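Local coordinates for protein YibA (Escherichia coli, PDB 1OYZ), which is of uncertain function but may have oxidoreductase activity, and is an all-helical protein with HEAT-type repeats, at residues E131-Q134 / I135-F138; R209-A212 / I213-L216; R71-G74 / A75-L78. All coordinates share one frame; numbering follows the deposited sequence.

Contact 1: residues E131-Q134 / I135-F138; sequences EQSQ and ITAF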
ATOM      1  N   GLU A 131       0.911  13.507 -11.828  1.00 32.84           N
ATOM      2  CA  GLU A 131       0.528  14.890 -11.629  1.00 33.95           C
ATOM      3  C   GLU A 131      -0.453  14.925 -10.486  1.00 32.23           C
ATOM      4  O   GLU A 131      -0.449  15.856  -9.655  1.00 28.37           O
ATOM      5  CB  GLU A 131      -0.166  15.458 -12.874  1.00 39.96           C
ATOM      6  CG  GLU A 131       0.686  16.430 -13.681  1.00 50.23           C
ATOM      7  CD  GLU A 131      -0.090  17.161 -14.796  1.00 54.75           C
ATOM      8  OE1 GLU A 131      -1.261  17.562 -14.571  1.00 56.56           O
ATOM      9  OE2 GLU A 131       0.487  17.360 -15.890  1.00 57.34           O
ATOM     10  N   GLN A 132      -1.320  13.913 -10.464  1.00 28.85           N
ATOM     11  CA  GLN A 132      -2.334  13.821  -9.423  1.00 26.82           C
ATOM     12  C   GLN A 132      -1.688  13.676  -8.051  1.00 27.57           C
ATOM     13  O   GLN A 132      -2.106  14.335  -7.099  1.00 24.65           O
ATOM     14  CB  GLN A 132      -3.235  12.616  -9.670  1.00 26.78           C
ATOM     15  CG  GLN A 132      -4.386  12.464  -8.687  1.00 26.13           C
ATOM     16  CD  GLN A 132      -5.112  11.154  -8.904  1.00 26.78           C
ATOM     17  OE1 GLN A 132      -4.744  10.111  -8.329  1.00 22.83           O
ATOM     18  NE2 GLN A 132      -6.118  11.181  -9.776  1.00 24.58           N
ATOM     19  N   SER A 133      -0.678  12.811  -7.955  1.00 27.59           N
ATOM     20  CA  SER A 133      -0.014  12.578  -6.671  1.00 28.37           C
ATOM     21  C   SER A 133       0.816  13.796  -6.269  1.00 29.51           C
ATOM     22  O   SER A 133       1.004  14.064  -5.076  1.00 29.34           O
ATOM     23  CB  SER A 133       0.860  11.337  -6.761  1.00 31.03           C
ATOM     24  OG  SER A 133       0.105  10.228  -7.241  1.00 28.82           O
ATOM     25  N   GLN A 134       1.281  14.558  -7.258  1.00 29.80           N
ATOM     26  CA  GLN A 134       2.051  15.749  -6.939  1.00 31.89           C
ATOM     27  C   GLN A 134       1.255  16.712  -6.071  1.00 31.54           C
ATOM     28  O   GLN A 134       1.817  17.546  -5.367  1.00 31.06           O
ATOM     29  CB  GLN A 134       2.498  16.445  -8.207  1.00 34.37           C
ATOM     30  CG  GLN A 134       3.612  15.692  -8.866  1.00 40.53           C
ATOM     31  CD  GLN A 134       3.889  16.165 -10.265  1.00 44.96           C
ATOM     32  OE1 GLN A 134       4.869  15.745 -10.883  1.00 49.60           O
ATOM     33  NE2 GLN A 134       3.031  17.041 -10.784  1.00 45.22           N
ATOM     34  N   ILE A 135      -0.064  16.616  -6.109  1.00 29.88           N
ATOM     35  CA  ILE A 135      -0.805  17.507  -5.256  1.00 28.77           C
ATOM     36  C   ILE A 135      -1.478  16.726  -4.126  1.00 29.49           C
ATOM     37  O   ILE A 135      -1.548  17.197  -2.981  1.00 28.43           O
ATOM     38  CB  ILE A 135      -1.825  18.379  -6.086  1.00 32.23           C
ATOM     39  CG1 ILE A 135      -3.239  18.059  -5.713  1.00 31.94           C
ATOM     40  CG2 ILE A 135      -1.598  18.238  -7.564  1.00 28.32           C
ATOM     41  CD1 ILE A 135      -3.720  18.938  -4.637  1.00 33.11           C
ATOM     42  N   THR A 136      -1.926  15.504  -4.410  1.00 27.11           N
ATOM     43  CA  THR A 136      -2.606  14.763  -3.368  1.00 26.55           C
ATOM     44  C   THR A 136      -1.688  14.263  -2.259  1.00 27.57           C
ATOM     45  O   THR A 136      -2.140  14.019  -1.150  1.00 26.87           O
ATOM     46  CB  THR A 136      -3.384  13.571  -3.931  1.00 27.07           C
ATOM     47  OG1 THR A 136      -4.150  13.006  -2.872  1.00 37.51           O
ATOM     48  CG2 THR A 136      -2.475  12.518  -4.458  1.00 19.98           C
ATOM     49  N   ALA A 137      -0.408  14.085  -2.569  1.00 26.97           N
ATOM     50  CA  ALA A 137       0.513  13.642  -1.549  1.00 29.12           C
ATOM     51  C   ALA A 137       0.577  14.734  -0.451  1.00 30.79           C
ATOM     52  O   ALA A 137       1.033  14.468   0.655  1.00 29.17           O
ATOM     53  CB  ALA A 137       1.894  13.382  -2.148  1.00 26.32           C
ATOM     54  N   PHE A 138       0.098  15.945  -0.745  1.00 30.81           N
ATOM     55  CA  PHE A 138       0.118  16.999   0.267  1.00 32.58           C
ATOM     56  C   PHE A 138      -1.254  17.279   0.881  1.00 33.71           C
ATOM     57  O   PHE A 138      -1.428  18.260   1.604  1.00 36.66           O
ATOM     58  CB  PHE A 138       0.711  18.302  -0.305  1.00 32.59           C
ATOM     59  CG  PHE A 138       2.152  18.177  -0.740  1.00 32.05           C
ATOM     60  CD1 PHE A 138       3.185  18.226   0.192  1.00 33.23           C
ATOM     61  CD2 PHE A 138       2.462  17.939  -2.074  1.00 31.32           C
ATOM     62  CE1 PHE A 138       4.512  18.031  -0.196  1.00 33.47           C
ATOM     63  CE2 PHE A 138       3.776  17.739  -2.480  1.00 34.01           C
ATOM     64  CZ  PHE A 138       4.811  17.782  -1.538  1.00 33.29           C
TER

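Contact 2: residues R209-A212 / I213-L216; sequences RIEA and IIGL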
ATOM      1  N   ARG A 209      10.601   0.989  11.632  1.00 26.06           N
ATOM      2  CA  ARG A 209      12.001   0.694  11.955  1.00 27.06           C
ATOM      3  C   ARG A 209      12.471  -0.511  11.167  1.00 27.17           C
ATOM      4  O   ARG A 209      13.607  -0.562  10.673  1.00 29.41           O
ATOM      5  CB  ARG A 209      12.172   0.401  13.442  1.00 32.50           C
ATOM      6  CG  ARG A 209      12.032   1.582  14.379  1.00 40.86           C
ATOM      7  CD  ARG A 209      12.250   1.123  15.835  1.00 44.10           C
ATOM      8  NE  ARG A 209      13.598   0.595  16.004  1.00 52.05           N
ATOM      9  CZ  ARG A 209      13.912  -0.633  16.434  1.00 52.86           C
ATOM     10  NH1 ARG A 209      12.974  -1.517  16.757  1.00 53.43           N
ATOM     11  NH2 ARG A 209      15.189  -0.976  16.541  1.00 53.16           N
ATOM     12  N   ILE A 210      11.596  -1.501  11.038  1.00 27.15           N
ATOM     13  CA  ILE A 210      11.963  -2.697  10.277  1.00 26.14           C
ATOM     14  C   ILE A 210      12.244  -2.389   8.824  1.00 26.48           C
ATOM     15  O   ILE A 210      13.247  -2.852   8.286  1.00 27.94           O
ATOM     16  CB  ILE A 210      10.887  -3.795  10.395  1.00 26.19           C
ATOM     17  CG1 ILE A 210      10.990  -4.450  11.778  1.00 24.07           C
ATOM     18  CG2 ILE A 210      11.069  -4.826   9.295  1.00 27.35           C
ATOM     19  CD1 ILE A 210       9.723  -5.207  12.210  1.00 28.24           C
ATOM     20  N   GLU A 211      11.384  -1.602   8.169  1.00 27.58           N
ATOM     21  CA  GLU A 211      11.644  -1.255   6.767  1.00 25.96           C
ATOM     22  C   GLU A 211      12.944  -0.425   6.613  1.00 26.28           C
ATOM     23  O   GLU A 211      13.671  -0.560   5.616  1.00 24.40           O
ATOM     24  CB  GLU A 211      10.456  -0.478   6.158  1.00 29.21           C
ATOM     25  CG  GLU A 211       9.148  -1.335   5.892  1.00 37.09           C
ATOM     26  CD  GLU A 211       9.275  -2.345   4.761  1.00 37.55           C
ATOM     27  OE1 GLU A 211      10.017  -2.008   3.805  1.00 37.93           O
ATOM     28  OE2 GLU A 211       8.613  -3.453   4.781  1.00 41.55           O
ATOM     29  N   ALA A 212      13.223   0.446   7.588  1.00 26.04           N
ATOM     30  CA  ALA A 212      14.442   1.273   7.552  1.00 24.88           C
ATOM     31  C   ALA A 212      15.659   0.347   7.665  1.00 24.44           C
ATOM     32  O   ALA A 212      16.640   0.476   6.925  1.00 26.26           O
ATOM     33  CB  ALA A 212      14.426   2.289   8.709  1.00 26.51           C
ATOM     34  N   ILE A 213      15.578  -0.600   8.587  1.00 25.18           N
ATOM     35  CA  ILE A 213      16.653  -1.563   8.765  1.00 24.93           C
ATOM     36  C   ILE A 213      16.897  -2.381   7.506  1.00 26.46           C
ATOM     37  O   ILE A 213      18.050  -2.547   7.072  1.00 24.09           O
ATOM     38  CB  ILE A 213      16.350  -2.517   9.936  1.00 25.54           C
ATOM     39  CG1 ILE A 213      16.421  -1.723  11.248  1.00 24.02           C
ATOM     40  CG2 ILE A 213      17.347  -3.681   9.934  1.00 26.77           C
ATOM     41  CD1 ILE A 213      15.850  -2.406  12.428  1.00 20.40           C
ATOM     42  N   ILE A 214      15.834  -2.898   6.888  1.00 28.24           N
ATOM     43  CA  ILE A 214      16.079  -3.695   5.680  1.00 29.84           C
ATOM     44  C   ILE A 214      16.543  -2.757   4.564  1.00 29.90           C
ATOM     45  O   ILE A 214      17.419  -3.094   3.771  1.00 28.46           O
ATOM     46  CB  ILE A 214      14.825  -4.539   5.230  1.00 33.02           C
ATOM     47  CG1 ILE A 214      14.068  -3.832   4.150  1.00 35.29           C
ATOM     48  CG2 ILE A 214      13.877  -4.811   6.394  1.00 35.21           C
ATOM     49  CD1 ILE A 214      14.415  -4.392   2.807  1.00 37.54           C
ATOM     50  N   GLY A 215      15.964  -1.564   4.512  1.00 30.90           N
ATOM     51  CA  GLY A 215      16.371  -0.625   3.484  1.00 31.49           C
ATOM     52  C   GLY A 215      17.846  -0.237   3.606  1.00 29.82           C
ATOM     53  O   GLY A 215      18.591  -0.238   2.611  1.00 28.64           O
ATOM     54  N   LEU A 216      18.280   0.086   4.817  1.00 28.72           N
ATOM     55  CA  LEU A 216      19.675   0.482   4.989  1.00 27.86           C
ATOM     56  C   LEU A 216      20.590  -0.700   4.744  1.00 27.64           C
ATOM     57  O   LEU A 216      21.630  -0.553   4.122  1.00 27.29           O
ATOM     58  CB  LEU A 216      19.911   1.084   6.382  1.00 26.34           C
ATOM     59  CG  LEU A 216      19.297   2.485   6.475  1.00 30.34           C
ATOM     60  CD1 LEU A 216      19.228   2.989   7.902  1.00 28.22           C
ATOM     61  CD2 LEU A 216      20.119   3.428   5.619  1.00 30.07           C
TER

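Contact 3: residues R71-G74 / A75-L78; sequences RDIG and AFIL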
ATOM      1  N   ARG A  71     -21.294   8.931  -3.339  1.00 28.91           N
ATOM      2  CA  ARG A  71     -20.173   9.305  -4.197  1.00 29.25           C
ATOM      3  C   ARG A  71     -19.010   8.348  -3.987  1.00 30.48           C
ATOM      4  O   ARG A  71     -18.363   7.920  -4.932  1.00 30.21           O
ATOM      5  CB  ARG A  71     -19.715  10.749  -3.924  1.00 30.17           C
ATOM      6  CG  ARG A  71     -20.734  11.818  -4.370  1.00 28.94           C
ATOM      7  CD  ARG A  71     -20.100  13.193  -4.693  1.00 29.93           C
ATOM      8  NE  ARG A  71     -19.370  13.789  -3.578  1.00 28.67           N
ATOM      9  CZ  ARG A  71     -19.927  14.278  -2.472  1.00 30.64           C
ATOM     10  NH1 ARG A  71     -21.252  14.271  -2.294  1.00 32.03           N
ATOM     11  NH2 ARG A  71     -19.147  14.723  -1.503  1.00 32.30           N
ATOM     12  N   ASP A  72     -18.764   8.008  -2.735  1.00 29.74           N
ATOM     13  CA  ASP A  72     -17.689   7.114  -2.393  1.00 30.73           C
ATOM     14  C   ASP A  72     -17.933   5.758  -3.066  1.00 31.57           C
ATOM     15  O   ASP A  72     -17.080   5.238  -3.784  1.00 31.05           O
ATOM     16  CB  ASP A  72     -17.643   7.008  -0.875  1.00 32.26           C
ATOM     17  CG  ASP A  72     -16.501   6.175  -0.387  1.00 33.08           C
ATOM     18  OD1 ASP A  72     -15.351   6.451  -0.744  1.00 34.28           O
ATOM     19  OD2 ASP A  72     -16.755   5.242   0.371  1.00 38.13           O
ATOM     20  N   ILE A  73     -19.122   5.212  -2.848  1.00 30.46           N
ATOM     21  CA  ILE A  73     -19.515   3.948  -3.432  1.00 30.14           C
ATOM     22  C   ILE A  73     -19.444   3.941  -4.979  1.00 28.74           C
ATOM     23  O   ILE A  73     -19.072   2.935  -5.603  1.00 27.93           O
ATOM     24  CB  ILE A  73     -20.948   3.590  -2.980  1.00 32.78           C
ATOM     25  CG1 ILE A  73     -20.899   2.439  -1.979  1.00 36.71           C
ATOM     26  CG2 ILE A  73     -21.821   3.277  -4.169  1.00 32.83           C
ATOM     27  CD1 ILE A  73     -20.190   1.174  -2.466  1.00 34.66           C
ATOM     28  N   GLY A  74     -19.833   5.045  -5.596  1.00 23.70           N
ATOM     29  CA  GLY A  74     -19.762   5.116  -7.044  1.00 27.09           C
ATOM     30  C   GLY A  74     -18.331   5.087  -7.558  1.00 27.41           C
ATOM     31  O   GLY A  74     -18.017   4.394  -8.533  1.00 27.26           O
ATOM     32  N   ALA A  75     -17.469   5.855  -6.901  1.00 25.70           N
ATOM     33  CA  ALA A  75     -16.064   5.924  -7.268  1.00 26.19           C
ATOM     34  C   ALA A  75     -15.407   4.571  -6.990  1.00 24.41           C
ATOM     35  O   ALA A  75     -14.547   4.132  -7.747  1.00 22.62           O
ATOM     36  CB  ALA A  75     -15.377   7.021  -6.480  1.00 21.00           C
ATOM     37  N   PHE A  76     -15.827   3.903  -5.920  1.00 25.54           N
ATOM     38  CA  PHE A  76     -15.272   2.579  -5.594  1.00 26.16           C
ATOM     39  C   PHE A  76     -15.615   1.605  -6.732  1.00 26.47           C
ATOM     40  O   PHE A  76     -14.741   0.936  -7.288  1.00 25.54           O
ATOM     41  CB  PHE A  76     -15.865   2.066  -4.274  1.00 30.52           C
ATOM     42  CG  PHE A  76     -15.465   0.644  -3.916  1.00 33.12           C
ATOM     43  CD1 PHE A  76     -14.129   0.313  -3.683  1.00 33.94           C
ATOM     44  CD2 PHE A  76     -16.445  -0.349  -3.760  1.00 34.03           C
ATOM     45  CE1 PHE A  76     -13.769  -0.977  -3.289  1.00 36.01           C
ATOM     46  CE2 PHE A  76     -16.100  -1.647  -3.366  1.00 36.54           C
ATOM     47  CZ  PHE A  76     -14.754  -1.970  -3.128  1.00 34.81           C
ATOM     48  N   ILE A  77     -16.889   1.538  -7.081  1.00 26.36           N
ATOM     49  CA  ILE A  77     -17.321   0.651  -8.143  1.00 26.68           C
ATOM     50  C   ILE A  77     -16.534   0.911  -9.411  1.00 26.80           C
ATOM     51  O   ILE A  77     -16.009  -0.012 -10.045  1.00 27.57           O
ATOM     52  CB  ILE A  77     -18.841   0.815  -8.420  1.00 24.80           C
ATOM     53  CG1 ILE A  77     -19.640   0.213  -7.278  1.00 26.89           C
ATOM     54  CG2 ILE A  77     -19.250   0.069  -9.674  1.00 27.37           C
ATOM     55  CD1 ILE A  77     -21.112   0.443  -7.381  1.00 24.25           C
ATOM     56  N   LEU A  78     -16.432   2.185  -9.751  1.00 28.13           N
ATOM     57  CA  LEU A  78     -15.740   2.635 -10.951  1.00 29.64           C
ATOM     58  C   LEU A  78     -14.258   2.246 -11.018  1.00 28.07           C
ATOM     59  O   LEU A  78     -13.680   2.181 -12.094  1.00 27.52           O
ATOM     60  CB  LEU A  78     -15.916   4.159 -11.059  1.00 33.11           C
ATOM     61  CG  LEU A  78     -16.833   4.757 -12.144  1.00 37.46           C
ATOM     62  CD1 LEU A  78     -17.943   3.811 -12.501  1.00 37.46           C
ATOM     63  CD2 LEU A  78     -17.380   6.108 -11.697  1.00 31.88           C
TER

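Contact 1: residues E131-Q134 / I135-F138
Gln132 and Ser133 meet Thr136 and Ala137 in a local contact within one continuous stretch of chain, toward the end of helix 126-136 in the HEAT-repeat region. The carbonyl of Gln132 takes two backbone donors. Thr136 N lies in the carbonyl plane of Gln132 O at 2.9 Å with a nearly straight N-H (163°), the i to i+4 bond of an alpha-helix. Ile135 N reaches the same Gln132 O at 3.2 Å but from above the carbonyl plane, an additional i to i+3 bond shared on that oxygen. Ser133 O then accepts from Ala137 N at 2.9 Å.

Thr136 suits its place because its two branches do different work. OG1 stands anti to the backbone N (chi1 -173°) and hydrogen-bonds to Thr148 OG1, while the methyl CG2 turns back onto the preceding turn, 3.3 Å from Ser133 CA. Ser133, small enough for a buried site, pairs its OG with Ile129 O in a hydrogen bond within its own helix. At the end of this stretch the Phe138 ring presents its edge to Gln134 O, with CD2 3.4 Å from that oxygen and close to the ring plane.

Ser133, Thr136 and Ala137 pack on helix 142-153, Gln132 and Ile135 touch helix 88-101, and Ile112 of helix 105-121 meets both Gln132 and Thr136.

Contact 2: residues R209-A212 / I213-L216
Ile213 and Ile214 sit one turn beyond Arg209 and Ile210 in the middle of helix 206-218, and their contact combines backbone bonding, apolar packing and an arginine whose end is tied to the next helix and the preceding loop.

The backbone bonds follow the i to i+4 pattern of an alpha-helix. Ile213 N donates to Arg209 O at 2.9 Å, Gly215 N to Glu211 O at 2.7 Å, and Leu216 N to Ala212 O at 2.7 Å; the last is nearly straight at its hydrogen (164°). Gly215 is buried and presents backbone alone.

The apolar contacts use the branches of the isoleucines. Ile213 has CG1 anti to its carbonyl carbon (chi1 -69°), which lays that branch back over the preceding turn, with CG1 3.1 Å from Arg209 O and CD1 following it. Ile210 and Ile214 are neighbours one turn apart, although the placing of the Ile214 CG2 methyl is doubtful. Leu216 covers the carbonyl of Ala212, its CG 3.4 Å from Ala212 O. Replacing Ile213 with an alanine removes CG1 and CD1, which would probably leave Arg209 O covered by CB alone and open a gap against Leu201, Val227 and Leu228.

Arg209 carries the charge: its guanidinium has NH2 4.4 Å from Ile213 CD1, an oblique approach. Its polar end is held by a salt bridge to Glu231 and by a hydrogen bond from NE to Leu201 O, so a long arginine can join two neighbouring parts of the chain.

This is plain within-helix packing in an all-helical array, probably of HEAT type, and it offers different faces of helix 206-218 to three neighbours: helix 225-232 lies against Arg209 and Ile213, helix 191-200 against Ala212 and Leu216, and helix 173-186 against Glu211 and Ile214.

Contact 3: residues R71-G74 / A75-L78
Helix 68-80 is one of the packed helices of this all-alpha fold, and two of its successive turns meet where Ile73 faces Phe76 and Ile77. Each turn is bonded to the next in the regular i to i+4 way. Ala75 N donates to Arg71 O at 3.0 Å, and Phe76 N to Asp72 O at 2.8 Å. Ile77 N gives Ile73 O the straightest of the four bonds, 170° at its hydrogen, and Leu78 N reaches Gly74 O at 3.0 Å.

Two methyls of Ile73 each have a partner. CD1 comes obliquely to the Phe76 ring, 4.2 Å from CD2, while CG2 lies 4.3 Å from Ile77 CD1. Phe76 has CG anti to the backbone N (chi1 174°), which swings the ring away from the backbone of the preceding turn, and Ile73 CD1 reaches across to it. Gly74 and Ala75 are small and buried, and Ala75 touches Met98. The Leu78 side chain lies over Gly74 O, with CB 3.3 Å from that oxygen.

Arg71 and Asp72 turn their polar ends to neighbouring parts of the chain: Arg71 forms a salt bridge with Asp102, and Asp72 OD1 hydrogen-bonds to Thr110 OG1. Ile73 and Ile77 pack on helices 37-50 and 53-63, Ala75 and Leu78 touch helix 88-101, and Phe76 reaches both Ala44 of helix 37-50 and Thr110 of helix 105-121.

Overall arrangement
Along the chain the order is contact 3, contact 1, contact 2, each on its own helix: 68-80, 126-136 and 206-218. None touches another. The centres of contacts 1 and 3 are about 20 Å apart, those of contacts 1 and 2 about 26 Å, and those of contacts 2 and 3 about 36 Å, the last two lying on opposite sides of the chain's centre. Contacts 1 and 3 nevertheless share neighbours, since both pack against helices 88-101 and 105-121, whereas contact 2 packs on helices 173-186, 191-200 and 225-232. The three thus sample an elongated helical array, consistent with HEAT-type repeats, in which successive helices bury their apolar sides against one another.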